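Glutathione S-transferase family protein (Pseudomonas putida, PDB 3LXZ) probably catalyses the conjugation of reduced glutathione to a wide range of hydrophobic electrophiles, as a member of the glutathione S-transferase superfamily. Local coordinates at residues A[141-146]-A[182-187]; A[132-137]-A[176-181]. All coordinates share one frame; numbering follows the deposited sequence.

Interaction 1 of 2, residues A[141-146]-A[182-187]; sequences GRFAPY and FPQAKA
Phe143 lays its ring against the first turn of helix 183-193, and that ring forms the tight part of the contact. Over one face sits CB of Gln184, 4.1 Å from the centroid of the Phe143 ring and 28° off its normal, a CH-pi contact. At the far end of the ring, CE2 of Phe143 comes within 3.7 Å of CZ of Phe182. The two rings make an offset edge-to-face pair, the edge of Phe182 turned to the face of Phe143, with planes at 70° and centroids 5.4 Å apart. CB of Ala185 covers one face of the Phe182 ring, over its centre and 3.4 Å above the plane; a methyl is small enough to fit there while the helix backbone stays close, and CE1 of Phe143 reaches CA of Ala185 at 3.9 Å. Within the all-helical C-terminal domain of the glutathione transferase fold, the contact joins the loop after helix 120-140 to the N-terminus of helix 183-193, with Phe182 at the N-cap position. Lys138 adds a cation-pi contact to Phe182, and Leu137 packs on both rings. The other side is looser and wetter. The bend of Gln184 at chi2 (80°) carries its amide away from the loop and brings OE1 to the edge of the Phe182 ring, in its plane, where the C-H groups are slightly positive. Beyond the Phe143 ring a water donates to both carbonyls, 2.8 Å from Pro145 O and 2.9 Å from Gln184 O.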
loop_
_atom_site.group_PDB
_atom_site.type_symbol
_atom_site.label_atom_id
_atom_site.label_comp_id
_atom_site.label_asym_id
_atom_site.label_seq_id
_atom_site.Cartn_x
_atom_site.Cartn_y
_atom_site.Cartn_z
ATOM N N GLY A 141 -8.584 -3.955 -14.577
ATOM C CA GLY A 141 -7.930 -3.025 -15.511
ATOM C C GLY A 141 -8.766 -2.820 -16.753
ATOM O O GLY A 141 -9.476 -3.723 -17.180
ATOM N N ARG A 142 -8.737 -1.619 -17.315
ATOM C CA ARG A 142 -9.472 -1.352 -18.550
ATOM C C ARG A 142 -8.628 -1.662 -19.787
ATOM O O ARG A 142 -9.122 -2.253 -20.749
ATOM C CB ARG A 142 -9.938 0.102 -18.597
ATOM C CG ARG A 142 -11.222 0.418 -17.813
ATOM C CD ARG A 142 -11.122 0.084 -16.333
ATOM N NE ARG A 142 -12.159 0.786 -15.573
ATOM C CZ ARG A 142 -12.751 0.356 -14.463
ATOM N NH1 ARG A 142 -12.438 -0.827 -13.895
ATOM N NH2 ARG A 142 -13.677 1.137 -13.919
ATOM N N PHE A 143 -7.358 -1.284 -19.741
ATOM C CA PHE A 143 -6.412 -1.526 -20.837
ATOM C C PHE A 143 -6.940 -0.993 -22.155
ATOM O O PHE A 143 -7.157 -1.739 -23.117
ATOM C CB PHE A 143 -6.071 -3.004 -20.929
ATOM C CG PHE A 143 -5.258 -3.485 -19.796
ATOM C CD1 PHE A 143 -3.905 -3.218 -19.756
ATOM C CD2 PHE A 143 -5.860 -4.172 -18.724
ATOM C CE1 PHE A 143 -3.133 -3.659 -18.682
ATOM C CE2 PHE A 143 -5.123 -4.622 -17.664
ATOM C CZ PHE A 143 -3.743 -4.364 -17.629
ATOM N N ALA A 144 -7.139 0.309 -22.200
ATOM C CA ALA A 144 -7.841 0.905 -23.320
ATOM C C ALA A 144 -7.063 2.021 -24.005
ATOM O O ALA A 144 -7.668 2.960 -24.474
ATOM C CB ALA A 144 -9.242 1.424 -22.863
ATOM N N PRO A 145 -5.741 1.877 -24.176
ATOM C CA PRO A 145 -4.817 0.756 -23.930
ATOM C C PRO A 145 -4.213 0.755 -22.529
ATOM O O PRO A 145 -3.664 -0.263 -22.087
ATOM C CB PRO A 145 -3.704 0.997 -24.946
ATOM C CG PRO A 145 -3.683 2.505 -25.071
ATOM C CD PRO A 145 -5.119 2.921 -25.006
ATOM N N TYR A 146 -4.297 1.901 -21.865
ATOM C CA TYR A 146 -3.682 2.091 -20.551
ATOM C C TYR A 146 -4.454 1.402 -19.431
ATOM O O TYR A 146 -5.617 0.996 -19.605
ATOM C CB TYR A 146 -3.528 3.593 -20.263
ATOM C CG TYR A 146 -2.771 4.312 -21.331
ATOM C CD1 TYR A 146 -1.387 4.354 -21.300
ATOM C CD2 TYR A 146 -3.434 4.966 -22.376
ATOM C CE1 TYR A 146 -0.667 5.017 -22.294
ATOM C CE2 TYR A 146 -2.710 5.640 -23.365
ATOM C CZ TYR A 146 -1.333 5.644 -23.314
ATOM O OH TYR A 146 -0.591 6.306 -24.271
ATOM N N PHE A 182 -1.981 -12.849 -21.295
ATOM C CA PHE A 182 -2.531 -11.553 -20.856
ATOM C C PHE A 182 -2.176 -10.542 -21.933
ATOM O O PHE A 182 -1.338 -9.667 -21.702
ATOM C CB PHE A 182 -1.854 -11.137 -19.531
ATOM C CG PHE A 182 -2.602 -10.085 -18.740
ATOM C CD1 PHE A 182 -3.643 -9.346 -19.316
ATOM C CD2 PHE A 182 -2.241 -9.817 -17.403
ATOM C CE1 PHE A 182 -4.341 -8.406 -18.581
ATOM C CE2 PHE A 182 -2.917 -8.844 -16.658
ATOM C CZ PHE A 182 -3.965 -8.131 -17.244
ATOM N N PRO A 183 -2.787 -10.669 -23.136
ATOM C CA PRO A 183 -2.339 -9.836 -24.242
ATOM C C PRO A 183 -2.546 -8.343 -24.052
ATOM O O PRO A 183 -1.768 -7.564 -24.619
ATOM C CB PRO A 183 -3.192 -10.322 -25.421
ATOM C CG PRO A 183 -4.329 -11.076 -24.802
ATOM C CD PRO A 183 -3.728 -11.710 -23.598
ATOM N N GLN A 184 -3.598 -7.967 -23.310
ATOM C CA GLN A 184 -3.844 -6.560 -22.933
ATOM C C GLN A 184 -2.584 -5.966 -22.289
ATOM O O GLN A 184 -2.160 -4.843 -22.614
ATOM C CB GLN A 184 -4.972 -6.450 -21.868
ATOM C CG GLN A 184 -6.354 -6.868 -22.296
ATOM C CD GLN A 184 -6.592 -8.386 -22.292
ATOM O OE1 GLN A 184 -5.718 -9.188 -21.941
ATOM N NE2 GLN A 184 -7.805 -8.783 -22.703
ATOM N N ALA A 185 -2.013 -6.730 -21.361
ATOM C CA ALA A 185 -0.893 -6.275 -20.558
ATOM C C ALA A 185 0.368 -6.321 -21.417
ATOM O O ALA A 185 1.203 -5.434 -21.366
ATOM C CB ALA A 185 -0.748 -7.149 -19.303
ATOM N N LYS A 186 0.449 -7.322 -22.271
ATOM C CA LYS A 186 1.626 -7.472 -23.134
ATOM C C LYS A 186 1.742 -6.248 -24.042
ATOM O O LYS A 186 2.824 -5.641 -24.176
ATOM C CB LYS A 186 1.562 -8.791 -23.935
ATOM C CG LYS A 186 2.923 -9.338 -24.350
ATOM C CD LYS A 186 2.732 -10.650 -25.108
ATOM C CE LYS A 186 3.975 -11.506 -25.053
ATOM N NZ LYS A 186 5.192 -10.675 -24.842
ATOM N N ALA A 187 0.607 -5.831 -24.601
ATOM C CA ALA A 187 0.563 -4.709 -25.518
ATOM C C ALA A 187 0.875 -3.378 -24.824
ATOM O O ALA A 187 1.577 -2.543 -25.369
ATOM C CB ALA A 187 -0.801 -4.657 -26.202
HETATM O O HOH W 1 -3.276 -2.470 -23.762
#

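Interaction 2 of 2, residues A[132-137]-A[176-181]; sequences AGFATL and IDFLAD
Phe134 and Phe178 carry this contact between them, and its chemistry is aromatic. Their planes are nearly parallel, 13° apart, with centroids 4.5 Å from each other, but the rings are slid so far that they barely overlap. The edge atoms CD2 and CE2 of Phe134 lie over one face of Phe178, CE2 standing 3.4 Å from Phe178 CG. With the rings slid in this way, CB of Phe178 lies over the centre of the Phe134 ring, a CH-pi contact at 3.6 Å from its centroid. CG of Phe178 stands anti to the carbonyl carbon (chi1 -59°), which sets one ring face against the CD2-CE2 edge of Phe134; the two side chains cross at about a right angle. Two wholly apolar side chains suit this buried place, since neither brings a polar atom that would need a partner.

Hydrogen bonding serves the loop instead. OD1 of Asp177 accepts weak bonds from Leu179 N at 3.1 Å and Ala180 N at 3.2 Å, and a further bond from Asn167 ND2. A short carboxylate suits this position, close to the amides that follow. The single N-H of Leu179 is shared, Asn167 OD1 being its second acceptor, which ties the loop to helix 154-174.

In the all-helical C-terminal domain of the glutathione transferase fold, the contact joins helix 120-140 to the loop between helices 154-174 and 183-193, with Val163 and Ala166 of helix 154-174 and Ile101 of helix 84-106 packing on Phe134.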
loop_
_atom_site.group_PDB
_atom_site.type_symbol
_atom_site.label_atom_id
_atom_site.label_comp_id
_atom_site.label_asym_id
_atom_site.label_seq_id
_atom_site.Cartn_x
_atom_site.Cartn_y
_atom_site.Cartn_z
ATOM N N ALA A 132 -2.833 -14.513 -8.280
ATOM C CA ALA A 132 -4.033 -13.763 -7.899
ATOM C C ALA A 132 -3.917 -12.291 -8.309
ATOM O O ALA A 132 -4.902 -11.653 -8.715
ATOM C CB ALA A 132 -4.317 -13.911 -6.385
ATOM N N GLY A 133 -2.703 -11.761 -8.245
ATOM C CA GLY A 133 -2.499 -10.343 -8.531
ATOM C C GLY A 133 -2.706 -10.056 -10.000
ATOM O O GLY A 133 -3.315 -9.040 -10.382
ATOM N N PHE A 134 -2.193 -10.944 -10.836
ATOM C CA PHE A 134 -2.402 -10.835 -12.283
ATOM C C PHE A 134 -3.877 -11.037 -12.654
ATOM O O PHE A 134 -4.380 -10.342 -13.548
ATOM C CB PHE A 134 -1.475 -11.790 -13.058
ATOM C CG PHE A 134 -0.117 -11.208 -13.303
ATOM C CD1 PHE A 134 0.050 -10.223 -14.272
ATOM C CD2 PHE A 134 0.985 -11.599 -12.551
ATOM C CE1 PHE A 134 1.315 -9.631 -14.504
ATOM C CE2 PHE A 134 2.274 -11.022 -12.801
ATOM C CZ PHE A 134 2.425 -10.032 -13.770
ATOM N N ALA A 135 -4.554 -11.950 -11.962
ATOM C CA ALA A 135 -6.005 -12.153 -12.165
ATOM C C ALA A 135 -6.788 -10.884 -11.836
ATOM O O ALA A 135 -7.674 -10.485 -12.608
ATOM C CB ALA A 135 -6.525 -13.335 -11.339
ATOM N N THR A 136 -6.448 -10.263 -10.694
ATOM C CA THR A 136 -7.031 -8.976 -10.257
ATOM C C THR A 136 -6.841 -7.867 -11.280
ATOM O O THR A 136 -7.766 -7.114 -11.610
ATOM C CB THR A 136 -6.457 -8.568 -8.905
ATOM O OG1 THR A 136 -6.853 -9.512 -7.905
ATOM C CG2 THR A 136 -6.885 -7.130 -8.481
ATOM N N LEU A 137 -5.628 -7.764 -11.799
ATOM C CA LEU A 137 -5.329 -6.743 -12.808
ATOM C C LEU A 137 -6.136 -6.950 -14.096
ATOM O O LEU A 137 -6.628 -5.977 -14.711
ATOM C CB LEU A 137 -3.805 -6.689 -13.080
ATOM C CG LEU A 137 -3.311 -5.621 -14.055
ATOM C CD1 LEU A 137 -3.753 -4.221 -13.632
ATOM C CD2 LEU A 137 -1.776 -5.703 -14.265
ATOM N N ILE A 176 6.569 -19.729 -15.090
ATOM C CA ILE A 176 5.258 -19.225 -15.545
ATOM C C ILE A 176 5.480 -17.896 -16.260
ATOM O O ILE A 176 6.152 -17.009 -15.743
ATOM C CB ILE A 176 4.274 -18.971 -14.367
ATOM C CG1 ILE A 176 4.135 -20.198 -13.460
ATOM C CG2 ILE A 176 2.901 -18.488 -14.868
ATOM C CD1 ILE A 176 3.327 -19.926 -12.168
ATOM N N ASP A 177 4.943 -17.766 -17.464
ATOM C CA ASP A 177 5.003 -16.491 -18.174
ATOM C C ASP A 177 3.630 -15.879 -17.987
ATOM O O ASP A 177 2.669 -16.288 -18.625
ATOM C CB ASP A 177 5.364 -16.724 -19.659
ATOM C CG ASP A 177 5.510 -15.442 -20.456
ATOM O OD1 ASP A 177 5.116 -14.352 -19.979
ATOM O OD2 ASP A 177 6.016 -15.519 -21.611
ATOM N N PHE A 178 3.533 -14.919 -17.074
ATOM C CA PHE A 178 2.259 -14.287 -16.801
ATOM C C PHE A 178 1.752 -13.513 -18.019
ATOM O O PHE A 178 0.556 -13.386 -18.226
ATOM C CB PHE A 178 2.349 -13.351 -15.572
ATOM C CG PHE A 178 2.777 -14.047 -14.293
ATOM C CD1 PHE A 178 1.925 -14.920 -13.630
ATOM C CD2 PHE A 178 4.022 -13.794 -13.750
ATOM C CE1 PHE A 178 2.330 -15.559 -12.454
ATOM C CE2 PHE A 178 4.434 -14.432 -12.570
ATOM C CZ PHE A 178 3.587 -15.304 -11.939
ATOM N N LEU A 179 2.648 -12.979 -18.827
ATOM C CA LEU A 179 2.206 -12.137 -19.933
ATOM C C LEU A 179 1.817 -12.939 -21.192
ATOM O O LEU A 179 1.164 -12.396 -22.076
ATOM C CB LEU A 179 3.250 -11.069 -20.246
ATOM C CG LEU A 179 3.482 -10.025 -19.150
ATOM C CD1 LEU A 179 4.646 -9.095 -19.515
ATOM C CD2 LEU A 179 2.215 -9.208 -18.898
ATOM N N ALA A 180 2.169 -14.226 -21.242
ATOM C CA ALA A 180 1.823 -15.073 -22.399
ATOM C C ALA A 180 0.317 -15.212 -22.639
ATOM O O ALA A 180 -0.101 -15.352 -23.786
ATOM C CB ALA A 180 2.471 -16.462 -22.282
ATOM N N ASP A 181 -0.465 -15.186 -21.553
ATOM C CA ASP A 181 -1.927 -15.270 -21.612
ATOM C C ASP A 181 -2.666 -13.988 -21.187
ATOM O O ASP A 181 -3.837 -14.036 -20.793
ATOM C CB ASP A 181 -2.431 -16.471 -20.806
ATOM C CG ASP A 181 -2.847 -17.626 -21.695
ATOM O OD1 ASP A 181 -2.093 -17.953 -22.641
ATOM O OD2 ASP A 181 -3.944 -18.189 -21.458
#

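Both contacts lie in the C-terminal helical domain, away from the glutathione site, and their segments alternate along the chain: residues 132-137 run close to 141-146, and 176-181 leads directly into 182-187. Interaction 2 is buried, both of its touching residues being so, and rests on two phenylalanines, one on helix 120-140 and one in the loop before helix 183-193. Interaction 1 is only partly buried: it adds a glutamine and a bridging water to its aromatic pair, and steeply inclined rings replace the nearly parallel ones. Phe143 CE2 lies 3.6 Å from Leu137 O, and Ala185 CB is 3.6 Å from Leu179 CD2, so the two contacts pack against each other.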